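Local structure of quinoline 2-oxidoreductase large subunit (Pseudomonas putida, 1T3Q) at residues S197-A208 with P278-F289; R450-S461 with A752-H763. The protein binds a molybdenum-pterin cytosine dinucleotide cofactor and, as large subunit of a molybdenum hydroxylase, probably oxidises quinoline at carbon 2. All blocks are in the same frame, centred on the assembly; numbering follows the deposited sequence.

Interaction 1: residues S197-A208 with P278-F289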
loop_
_atom_site.group_PDB
_atom_site.type_symbol
_atom_site.label_atom_id
_atom_site.label_comp_id
_atom_site.label_asym_id
_atom_site.label_seq_id
_atom_site.Cartn_x
_atom_site.Cartn_y
_atom_site.Cartn_z
ATOM N N SER B 197 29.100 -9.537 -14.870
ATOM C CA SER B 197 27.969 -9.276 -13.994
ATOM C C SER B 197 26.870 -8.650 -14.843
ATOM O O SER B 197 27.166 -7.900 -15.773
ATOM C CB SER B 197 28.362 -8.289 -12.884
ATOM O OG SER B 197 27.216 -7.894 -12.146
ATOM N N ALA B 198 25.616 -8.962 -14.532
ATOM C CA ALA B 198 24.491 -8.383 -15.265
ATOM C C ALA B 198 24.590 -6.871 -15.063
ATOM O O ALA B 198 24.153 -6.078 -15.903
ATOM C CB ALA B 198 23.170 -8.906 -14.707
ATOM N N CYS B 199 25.165 -6.491 -13.926
ATOM C CA CYS B 199 25.366 -5.089 -13.572
ATOM C C CYS B 199 24.191 -4.161 -13.920
ATOM O O CYS B 199 24.341 -3.200 -14.681
ATOM C CB CYS B 199 26.661 -4.583 -14.235
ATOM S SG CYS B 199 27.310 -3.022 -13.566
ATOM N N PRO B 200 22.995 -4.445 -13.382
ATOM C CA PRO B 200 21.850 -3.579 -13.675
ATOM C C PRO B 200 22.109 -2.256 -12.947
ATOM O O PRO B 200 22.788 -2.253 -11.926
ATOM C CB PRO B 200 20.678 -4.352 -13.076
ATOM C CG PRO B 200 21.312 -5.039 -11.895
ATOM C CD PRO B 200 22.607 -5.550 -12.488
ATOM N N MET B 201 21.595 -1.136 -13.458
ATOM C CA MET B 201 21.843 0.139 -12.779
ATOM C C MET B 201 21.238 0.161 -11.377
ATOM O O MET B 201 21.763 0.827 -10.481
ATOM C CB MET B 201 21.339 1.321 -13.619
ATOM C CG MET B 201 22.250 1.643 -14.800
ATOM S SD MET B 201 23.980 2.001 -14.319
ATOM C CE MET B 201 24.713 0.353 -14.466
ATOM N N GLU B 202 20.132 -0.553 -11.185
ATOM C CA GLU B 202 19.525 -0.655 -9.858
ATOM C C GLU B 202 20.005 -1.990 -9.290
ATOM O O GLU B 202 19.843 -3.029 -9.927
ATOM C CB GLU B 202 17.999 -0.689 -9.928
ATOM C CG GLU B 202 17.361 -0.994 -8.575
ATOM C CD GLU B 202 15.937 -1.494 -8.691
ATOM O OE1 GLU B 202 15.699 -2.445 -9.466
ATOM O OE2 GLU B 202 15.055 -0.946 -8.003
ATOM N N THR B 203 20.594 -1.967 -8.101
ATOM C CA THR B 203 21.079 -3.199 -7.491
ATOM C C THR B 203 19.897 -3.986 -6.933
ATOM O O THR B 203 18.745 -3.566 -7.057
ATOM C CB THR B 203 22.054 -2.899 -6.339
ATOM O OG1 THR B 203 21.397 -2.077 -5.368
ATOM C CG2 THR B 203 23.295 -2.183 -6.862
ATOM N N ARG B 204 20.178 -5.120 -6.302
ATOM C CA ARG B 204 19.110 -5.929 -5.730
ATOM C C ARG B 204 18.593 -5.312 -4.441
ATOM O O ARG B 204 19.299 -4.565 -3.761
ATOM C CB ARG B 204 19.601 -7.350 -5.449
ATOM C CG ARG B 204 20.091 -8.094 -6.685
ATOM C CD ARG B 204 20.725 -9.416 -6.278
ATOM N NE ARG B 204 21.804 -9.217 -5.316
ATOM C CZ ARG B 204 22.355 -10.195 -4.606
ATOM N NH1 ARG B 204 23.333 -9.927 -3.747
ATOM N NH2 ARG B 204 21.924 -11.443 -4.747
ATOM N N GLY B 205 17.352 -5.636 -4.109
ATOM C CA GLY B 205 16.762 -5.108 -2.900
ATOM C C GLY B 205 15.453 -5.788 -2.577
ATOM O O GLY B 205 14.803 -6.355 -3.452
ATOM N N ALA B 206 15.073 -5.742 -1.308
ATOM C CA ALA B 206 13.830 -6.338 -0.865
ATOM C C ALA B 206 13.454 -5.766 0.496
ATOM O O ALA B 206 14.320 -5.356 1.268
ATOM C CB ALA B 206 13.972 -7.859 -0.787
ATOM N N VAL B 207 12.155 -5.728 0.774
ATOM C CA VAL B 207 11.642 -5.221 2.038
ATOM C C VAL B 207 10.550 -6.179 2.486
ATOM O O VAL B 207 9.618 -6.462 1.732
ATOM C CB VAL B 207 11.023 -3.805 1.885
ATOM C CG1 VAL B 207 10.521 -3.306 3.233
ATOM C CG2 VAL B 207 12.057 -2.842 1.323
ATOM N N ALA B 208 10.672 -6.690 3.707
ATOM C CA ALA B 208 9.681 -7.614 4.235
ATOM C C ALA B 208 8.898 -6.984 5.377
ATOM O O ALA B 208 9.441 -6.224 6.175
ATOM C CB ALA B 208 10.365 -8.896 4.719
ATOM N N PRO B 278 9.118 -3.820 9.791
ATOM C CA PRO B 278 9.606 -4.009 8.422
ATOM C C PRO B 278 11.130 -3.993 8.390
ATOM O O PRO B 278 11.771 -3.273 9.161
ATOM C CB PRO B 278 9.006 -2.815 7.666
ATOM C CG PRO B 278 7.799 -2.472 8.454
ATOM C CD PRO B 278 8.280 -2.614 9.881
ATOM N N VAL B 279 11.708 -4.796 7.508
ATOM C CA VAL B 279 13.159 -4.856 7.370
ATOM C C VAL B 279 13.526 -4.641 5.912
ATOM O O VAL B 279 13.113 -5.402 5.031
ATOM C CB VAL B 279 13.719 -6.208 7.843
ATOM C CG1 VAL B 279 15.227 -6.245 7.632
ATOM C CG2 VAL B 279 13.373 -6.424 9.310
ATOM N N ARG B 280 14.313 -3.599 5.677
ATOM C CA ARG B 280 14.736 -3.203 4.345
ATOM C C ARG B 280 16.168 -3.588 4.003
ATOM O O ARG B 280 17.100 -3.313 4.765
ATOM C CB ARG B 280 14.567 -1.683 4.219
ATOM C CG ARG B 280 15.079 -1.023 2.938
ATOM C CD ARG B 280 14.779 0.468 3.062
ATOM N NE ARG B 280 14.983 1.265 1.858
ATOM C CZ ARG B 280 16.134 1.827 1.512
ATOM N NH1 ARG B 280 16.209 2.547 0.404
ATOM N NH2 ARG B 280 17.212 1.667 2.267
ATOM N N TRP B 281 16.325 -4.231 2.848
ATOM C CA TRP B 281 17.631 -4.628 2.336
ATOM C C TRP B 281 17.831 -4.019 0.952
ATOM O O TRP B 281 17.182 -4.432 -0.008
ATOM C CB TRP B 281 17.741 -6.152 2.209
ATOM C CG TRP B 281 18.885 -6.605 1.324
ATOM C CD1 TRP B 281 20.217 -6.374 1.518
ATOM C CD2 TRP B 281 18.785 -7.365 0.107
ATOM N NE1 TRP B 281 20.953 -6.939 0.503
ATOM C CE2 TRP B 281 20.101 -7.554 -0.377
ATOM C CE3 TRP B 281 17.713 -7.906 -0.616
ATOM C CZ2 TRP B 281 20.376 -8.263 -1.554
ATOM C CZ3 TRP B 281 17.983 -8.614 -1.788
ATOM C CH2 TRP B 281 19.307 -8.784 -2.245
ATOM N N ILE B 282 18.712 -3.028 0.862
ATOM C CA ILE B 282 19.039 -2.393 -0.410
ATOM C C ILE B 282 20.559 -2.475 -0.475
ATOM O O ILE B 282 21.261 -1.763 0.246
ATOM C CB ILE B 282 18.599 -0.908 -0.448
ATOM C CG1 ILE B 282 17.081 -0.802 -0.284
ATOM C CG2 ILE B 282 19.052 -0.270 -1.756
ATOM C CD1 ILE B 282 16.280 -1.434 -1.421
ATOM N N GLU B 283 21.071 -3.354 -1.329
ATOM C CA GLU B 283 22.513 -3.547 -1.429
ATOM C C GLU B 283 23.213 -2.453 -2.217
ATOM O O GLU B 283 22.596 -1.791 -3.060
ATOM C CB GLU B 283 22.818 -4.902 -2.065
ATOM C CG GLU B 283 22.843 -4.891 -3.583
ATOM C CD GLU B 283 23.034 -6.271 -4.178
ATOM O OE1 GLU B 283 23.639 -7.138 -3.506
ATOM O OE2 GLU B 283 22.595 -6.484 -5.329
ATOM N N ASP B 284 24.498 -2.256 -1.936
ATOM C CA ASP B 284 25.272 -1.254 -2.660
ATOM C C ASP B 284 25.965 -1.918 -3.848
ATOM O O ASP B 284 25.895 -3.137 -4.010
ATOM C CB ASP B 284 26.276 -0.553 -1.734
ATOM C CG ASP B 284 27.297 -1.500 -1.120
ATOM O OD1 ASP B 284 27.655 -1.276 0.056
ATOM O OD2 ASP B 284 27.756 -2.442 -1.798
ATOM N N ARG B 285 26.633 -1.126 -4.680
ATOM C CA ARG B 285 27.289 -1.663 -5.865
ATOM C C ARG B 285 28.333 -2.749 -5.589
ATOM O O ARG B 285 28.445 -3.709 -6.347
ATOM C CB ARG B 285 27.919 -0.526 -6.674
ATOM C CG ARG B 285 28.545 -0.971 -7.993
ATOM C CD ARG B 285 27.551 -1.706 -8.891
ATOM N NE ARG B 285 26.344 -0.924 -9.154
ATOM C CZ ARG B 285 25.314 -1.362 -9.875
ATOM N NH1 ARG B 285 25.342 -2.582 -10.405
ATOM N NH2 ARG B 285 24.257 -0.581 -10.072
ATOM N N GLN B 286 29.093 -2.603 -4.509
ATOM C CA GLN B 286 30.106 -3.598 -4.173
ATOM C C GLN B 286 29.470 -4.940 -3.839
ATOM O O GLN B 286 29.970 -5.988 -4.247
ATOM C CB GLN B 286 30.963 -3.111 -3.002
ATOM C CG GLN B 286 31.957 -2.041 -3.412
ATOM C CD GLN B 286 31.276 -0.847 -4.053
ATOM O OE1 GLN B 286 30.524 -0.135 -3.395
ATOM N NE2 GLN B 286 31.525 -0.630 -5.347
ATOM N N GLU B 287 28.363 -4.906 -3.103
ATOM C CA GLU B 287 27.670 -6.136 -2.737
ATOM C C GLU B 287 27.097 -6.816 -3.977
ATOM O O GLU B 287 26.996 -8.047 -4.028
ATOM C CB GLU B 287 26.551 -5.836 -1.744
ATOM C CG GLU B 287 27.029 -5.146 -0.476
ATOM C CD GLU B 287 25.897 -4.860 0.473
ATOM O OE1 GLU B 287 25.732 -5.627 1.446
ATOM O OE2 GLU B 287 25.161 -3.873 0.246
ATOM N N ASN B 288 26.719 -6.026 -4.984
ATOM C CA ASN B 288 26.179 -6.626 -6.202
ATOM C C ASN B 288 27.281 -7.426 -6.893
ATOM O O ASN B 288 27.025 -8.490 -7.456
ATOM C CB ASN B 288 25.634 -5.564 -7.156
ATOM C CG ASN B 288 24.752 -6.160 -8.238
ATOM O OD1 ASN B 288 23.576 -6.481 -8.002
ATOM N ND2 ASN B 288 25.314 -6.331 -9.420
ATOM N N PHE B 289 28.509 -6.923 -6.855
ATOM C CA PHE B 289 29.621 -7.646 -7.461
ATOM C C PHE B 289 30.039 -8.824 -6.578
ATOM O O PHE B 289 30.339 -9.901 -7.077
ATOM C CB PHE B 289 30.828 -6.726 -7.675
ATOM C CG PHE B 289 30.706 -5.836 -8.884
ATOM C CD1 PHE B 289 30.675 -4.454 -8.745
ATOM C CD2 PHE B 289 30.602 -6.386 -10.158
ATOM C CE1 PHE B 289 30.535 -3.627 -9.861
ATOM C CE2 PHE B 289 30.462 -5.570 -11.284
ATOM C CZ PHE B 289 30.426 -4.188 -11.134
HETATM O O HOH W 1 27.296 -9.583 -9.985
#

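Interaction 2: residues R450-S461 with A752-H763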
loop_
_atom_site.group_PDB
_atom_site.type_symbol
_atom_site.label_atom_id
_atom_site.label_comp_id
_atom_site.label_asym_id
_atom_site.label_seq_id
_atom_site.Cartn_x
_atom_site.Cartn_y
_atom_site.Cartn_z
ATOM N N ARG B 450 44.484 -0.179 -43.687
ATOM C CA ARG B 450 45.842 -0.630 -43.393
ATOM C C ARG B 450 46.817 0.527 -43.554
ATOM O O ARG B 450 47.701 0.727 -42.723
ATOM C CB ARG B 450 46.252 -1.758 -44.344
ATOM C CG ARG B 450 45.377 -2.992 -44.281
ATOM C CD ARG B 450 45.494 -3.707 -42.946
ATOM N NE ARG B 450 44.589 -4.851 -42.887
ATOM C CZ ARG B 450 44.716 -5.945 -43.632
ATOM N NH1 ARG B 450 43.839 -6.933 -43.517
ATOM N NH2 ARG B 450 45.730 -6.058 -44.480
ATOM N N ALA B 451 46.646 1.283 -44.634
ATOM C CA ALA B 451 47.508 2.422 -44.932
ATOM C C ALA B 451 47.500 3.459 -43.814
ATOM O O ALA B 451 48.377 4.323 -43.753
ATOM C CB ALA B 451 47.076 3.067 -46.246
ATOM N N ARG B 452 46.507 3.379 -42.936
ATOM C CA ARG B 452 46.405 4.313 -41.821
ATOM C C ARG B 452 46.745 3.638 -40.500
ATOM O O ARG B 452 46.484 4.189 -39.428
ATOM C CB ARG B 452 44.995 4.899 -41.739
ATOM N N GLY B 453 47.324 2.443 -40.579
ATOM C CA GLY B 453 47.688 1.723 -39.372
ATOM C C GLY B 453 46.484 1.265 -38.568
ATOM O O GLY B 453 46.527 1.225 -37.336
ATOM N N LYS B 454 45.407 0.922 -39.268
ATOM C CA LYS B 454 44.181 0.462 -38.622
ATOM C C LYS B 454 43.796 -0.911 -39.160
ATOM O O LYS B 454 43.813 -1.141 -40.370
ATOM C CB LYS B 454 43.038 1.442 -38.894
ATOM C CG LYS B 454 43.296 2.874 -38.442
ATOM C CD LYS B 454 43.275 2.998 -36.930
ATOM C CE LYS B 454 43.326 4.460 -36.507
ATOM N NZ LYS B 454 43.145 4.609 -35.040
ATOM N N TYR B 455 43.449 -1.822 -38.259
ATOM C CA TYR B 455 43.046 -3.170 -38.645
ATOM C C TYR B 455 41.520 -3.241 -38.605
ATOM O O TYR B 455 40.921 -3.207 -37.533
ATOM C CB TYR B 455 43.636 -4.190 -37.672
ATOM C CG TYR B 455 45.150 -4.201 -37.615
ATOM C CD1 TYR B 455 45.816 -4.522 -36.434
ATOM C CD2 TYR B 455 45.915 -3.918 -38.747
ATOM C CE1 TYR B 455 47.211 -4.564 -36.380
ATOM C CE2 TYR B 455 47.305 -3.958 -38.706
ATOM C CZ TYR B 455 47.947 -4.282 -37.520
ATOM O OH TYR B 455 49.323 -4.326 -37.481
ATOM N N LEU B 456 40.891 -3.331 -39.772
ATOM C CA LEU B 456 39.438 -3.391 -39.835
ATOM C C LEU B 456 39.009 -4.843 -40.008
ATOM O O LEU B 456 39.632 -5.592 -40.757
ATOM C CB LEU B 456 38.936 -2.545 -41.008
ATOM C CG LEU B 456 37.540 -1.935 -40.881
ATOM C CD1 LEU B 456 37.520 -0.927 -39.730
ATOM C CD2 LEU B 456 37.170 -1.248 -42.189
ATOM N N GLY B 457 37.948 -5.238 -39.313
ATOM C CA GLY B 457 37.484 -6.610 -39.412
ATOM C C GLY B 457 35.973 -6.741 -39.394
ATOM O O GLY B 457 35.282 -5.991 -38.707
ATOM N N LEU B 458 35.465 -7.695 -40.167
ATOM C CA LEU B 458 34.040 -7.962 -40.246
ATOM C C LEU B 458 33.771 -9.284 -39.551
ATOM O O LEU B 458 34.470 -10.265 -39.794
ATOM C CB LEU B 458 33.597 -8.070 -41.709
ATOM C CG LEU B 458 32.163 -8.565 -41.930
ATOM C CD1 LEU B 458 31.174 -7.541 -41.399
ATOM C CD2 LEU B 458 31.927 -8.806 -43.417
ATOM N N GLY B 459 32.764 -9.307 -38.686
ATOM C CA GLY B 459 32.424 -10.528 -37.983
ATOM C C GLY B 459 30.977 -10.888 -38.238
ATOM O O GLY B 459 30.107 -10.016 -38.220
ATOM N N VAL B 460 30.712 -12.170 -38.476
ATOM C CA VAL B 460 29.356 -12.624 -38.746
ATOM C C VAL B 460 28.884 -13.661 -37.740
ATOM O O VAL B 460 29.651 -14.524 -37.312
ATOM C CB VAL B 460 29.248 -13.229 -40.165
ATOM C CG1 VAL B 460 27.840 -13.778 -40.406
ATOM C CG2 VAL B 460 29.577 -12.169 -41.197
ATOM N N SER B 461 27.618 -13.559 -37.360
ATOM C CA SER B 461 27.017 -14.501 -36.427
ATOM C C SER B 461 25.560 -14.739 -36.798
ATOM O O SER B 461 24.763 -13.804 -36.839
ATOM C CB SER B 461 27.094 -13.967 -34.995
ATOM O OG SER B 461 26.400 -14.826 -34.108
ATOM N N ALA B 752 29.553 -11.978 -33.063
ATOM C CA ALA B 752 29.867 -11.082 -34.173
ATOM C C ALA B 752 31.100 -10.232 -33.875
ATOM O O ALA B 752 31.944 -10.032 -34.750
ATOM C CB ALA B 752 28.666 -10.178 -34.477
ATOM N N VAL B 753 31.207 -9.733 -32.644
ATOM C CA VAL B 753 32.352 -8.909 -32.266
ATOM C C VAL B 753 33.643 -9.722 -32.201
ATOM O O VAL B 753 34.679 -9.300 -32.725
ATOM C CB VAL B 753 32.137 -8.209 -30.901
ATOM C CG1 VAL B 753 33.358 -7.349 -30.565
ATOM C CG2 VAL B 753 30.882 -7.344 -30.941
ATOM N N VAL B 754 33.593 -10.882 -31.552
ATOM C CA VAL B 754 34.781 -11.723 -31.463
ATOM C C VAL B 754 35.214 -12.116 -32.873
ATOM O O VAL B 754 36.405 -12.078 -33.204
ATOM C CB VAL B 754 34.512 -13.005 -30.638
ATOM C CG1 VAL B 754 35.721 -13.932 -30.709
ATOM C CG2 VAL B 754 34.237 -12.632 -29.187
ATOM N N ALA B 755 34.245 -12.489 -33.709
ATOM C CA ALA B 755 34.558 -12.863 -35.085
ATOM C C ALA B 755 35.187 -11.671 -35.806
ATOM O O ALA B 755 36.110 -11.838 -36.594
ATOM C CB ALA B 755 33.292 -13.315 -35.822
ATOM N N ALA B 756 34.693 -10.470 -35.520
ATOM C CA ALA B 756 35.220 -9.263 -36.157
ATOM C C ALA B 756 36.681 -9.015 -35.795
ATOM O O ALA B 756 37.501 -8.716 -36.660
ATOM C CB ALA B 756 34.370 -8.054 -35.775
ATOM N N VAL B 757 37.011 -9.127 -34.514
ATOM C CA VAL B 757 38.386 -8.919 -34.086
ATOM C C VAL B 757 39.303 -9.924 -34.777
ATOM O O VAL B 757 40.380 -9.575 -35.255
ATOM C CB VAL B 757 38.518 -9.070 -32.555
ATOM C CG1 VAL B 757 39.989 -9.121 -32.156
ATOM C CG2 VAL B 757 37.827 -7.897 -31.864
ATOM N N ASN B 758 38.865 -11.176 -34.833
ATOM C CA ASN B 758 39.661 -12.212 -35.476
ATOM C C ASN B 758 39.841 -11.950 -36.966
ATOM O O ASN B 758 40.912 -12.196 -37.518
ATOM C CB ASN B 758 39.025 -13.573 -35.228
ATOM C CG ASN B 758 39.401 -14.133 -33.870
ATOM O OD1 ASN B 758 40.493 -14.669 -33.695
ATOM N ND2 ASN B 758 38.508 -13.986 -32.895
ATOM N N ASP B 759 38.802 -11.441 -37.616
ATOM C CA ASP B 759 38.899 -11.134 -39.039
ATOM C C ASP B 759 39.913 -10.012 -39.225
ATOM O O ASP B 759 40.704 -10.025 -40.167
ATOM C CB ASP B 759 37.548 -10.682 -39.590
ATOM C CG ASP B 759 37.570 -10.499 -41.099
ATOM O OD1 ASP B 759 37.862 -11.486 -41.804
ATOM O OD2 ASP B 759 37.303 -9.376 -41.578
ATOM N N ALA B 760 39.888 -9.046 -38.311
ATOM C CA ALA B 760 40.792 -7.904 -38.370
ATOM C C ALA B 760 42.257 -8.308 -38.258
ATOM O O ALA B 760 43.121 -7.734 -38.921
ATOM C CB ALA B 760 40.444 -6.904 -37.259
ATOM N N LEU B 761 42.530 -9.303 -37.421
ATOM C CA LEU B 761 43.897 -9.759 -37.197
ATOM C C LEU B 761 44.298 -10.995 -37.995
ATOM O O LEU B 761 45.441 -11.449 -37.912
ATOM C CB LEU B 761 44.096 -10.034 -35.704
ATOM C CG LEU B 761 43.770 -8.868 -34.766
ATOM C CD1 LEU B 761 43.881 -9.323 -33.321
ATOM C CD2 LEU B 761 44.713 -7.710 -35.045
ATOM N N ALA B 762 43.364 -11.535 -38.770
ATOM C CA ALA B 762 43.635 -12.729 -39.563
ATOM C C ALA B 762 44.902 -12.634 -40.414
ATOM O O ALA B 762 45.679 -13.580 -40.474
ATOM C CB ALA B 762 42.436 -13.046 -40.449
ATOM N N HIS B 763 45.116 -11.493 -41.062
ATOM C CA HIS B 763 46.290 -11.336 -41.914
ATOM C C HIS B 763 47.621 -11.465 -41.171
ATOM O O HIS B 763 48.664 -11.676 -41.792
ATOM C CB HIS B 763 46.235 -9.999 -42.666
ATOM C CG HIS B 763 46.473 -8.799 -41.803
ATOM N ND1 HIS B 763 45.577 -8.380 -40.842
ATOM C CD2 HIS B 763 47.501 -7.918 -41.769
ATOM C CE1 HIS B 763 46.042 -7.292 -40.255
ATOM N NE2 HIS B 763 47.209 -6.990 -40.799
HETATM O O HOH W 2 42.582 -5.854 -40.950
HETATM O O HOH W 3 49.729 -5.357 -40.651
#

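Interaction 1: residues S197-A208 with P278-F289
Arg-204 and Glu-283 meet where two antiparallel strands, 205-208 and 279-282, give way to less regular chain, and this junction shows how a buried charge pair can close a sheet ladder. The strands run through the middle of a mixed sheet, with helix 263-275 packed over the side bearing Ala-206, Ala-208, Val-279 and Trp-281. Here the packing is tight: Ala-206 and Trp-281 exchange paired backbone bonds, Ala-206 CB abuts Trp-281 CE3 at 3.7 Å, and Gly-205 lays its CA over the indole as an off-centre CH-pi contact. A CB on Gly-205 would clash with Ile-282 CD1.

Beyond the strands, Arg-204 grips the carboxylate side-on, NE to Glu-283 OE2 and NH1 to Glu-283 OE1, both at 2.8 Å, with the two flat groups inclined by 34°. Glu-283 OE2 also takes Arg-204 N at 2.9 Å on its anti side. Indole atom CH2 lies over one guanidinium face. A leucine in place of Glu-283 would probably leave the arginine with little more than a long, weak ion pair to Glu-264, and Arg-204 N short of this acceptor.

Arg-285, bent at chi2 (56°) and chi3 (55°), sets NH1 and NH2 end-on against Pro-200 O, at 3.0 and 2.9 Å, while Thr-203 CG2 sits over the centre of its guanidinium. NH2 also bonds Gly-47 O of the small subunit. The Ser-197 end is looser: a water accepts from Ser-197 OG and donates to Asn-288 O, supplementing the direct packing of Ser-197 CB on the Phe-289 ring. Asp-284, partly exposed, begins the helix with a capping box to Glu-287. Because Met-201 touches the iron-sulfur cluster, the chemistry implies a loop near the redox chain pinned by Arg-285 through the carbonyl of Pro-200 and, further on, by a buried ion pair.

Interaction 2: residues R450-S461 with A752-H763
Gly-457 and Gly-459 bring strand 454-461 against Ala-756 and Ala-760 of helix 752-761, the two axes approaching to 5.4 Å at 141° between their directions. This is a helix packed on the outermost strand of a four-stranded mixed sheet, and it illustrates how alternating glycines on a strand, matched to alanines one turn apart on a helix, allow backbones to meet. Gly-459 CA stands 3.6 Å from Ala-756 CA, and Gly-459 CA lies 3.3 Å from Ala-752 O in a CA-H...O contact. A CB on either glycine would run into the helix backbone. The alanine methyls fill in around them, with Ala-755 CB against Gly-459 CA and Ala-760 CB against Gly-457 N.

While the odd-numbered residues bond strand 636-649 on one edge, Leu-458 N points to the other, where Asp-759 OD2 accepts it at 2.9 Å. The bond is nearly straight, 174° at the hydrogen, and reaches the oxygen on its anti side, somewhat out of the carboxylate plane. With CG anti to the backbone N (chi1 -174°), Asp-759 lies across the strand edge and supplies the acceptor that a further strand would have given.

At the more open end, the guanidinium of Arg-450 lies flat on His-763, centres 3.7 Å apart, its CZ over the middle of the imidazole. That ring in turn directs its edge at the face of Tyr-455, in an offset edge-to-face pair. Leu-761 CD2 touches Tyr-455 CD1 at 3.6 Å. A water takes the N-H of Arg-450 NE and sits close to Leu-456 O and Ala-760 O, bridging strand and helix. A second water lies 3.0 Å from His-763 NE2, with only a weak link to Tyr-455 OH.

Read from the N terminus, the chain first lays down strand 43-49, which later flanks strand 279-282 in the sheet of interaction 1. That contact closes a loop of 69 residues that includes helix 263-275 and, ahead of it, Gln-224, Phe-255 and Gly-256 of the molybdenum pocket. Interaction 2 opens only afterwards, at 450-461, and closes at 752-763 after 290 intervening residues, its far longer loop holding Tyr-545, Ala-546 and Glu-743 of the same pocket. The two are therefore in series, neither nested nor crossed. Their nearest atoms are about 16 Å apart: one knits a central sheet beside the small subunit, the other ties helix 744-761 to a separate four-stranded sheet.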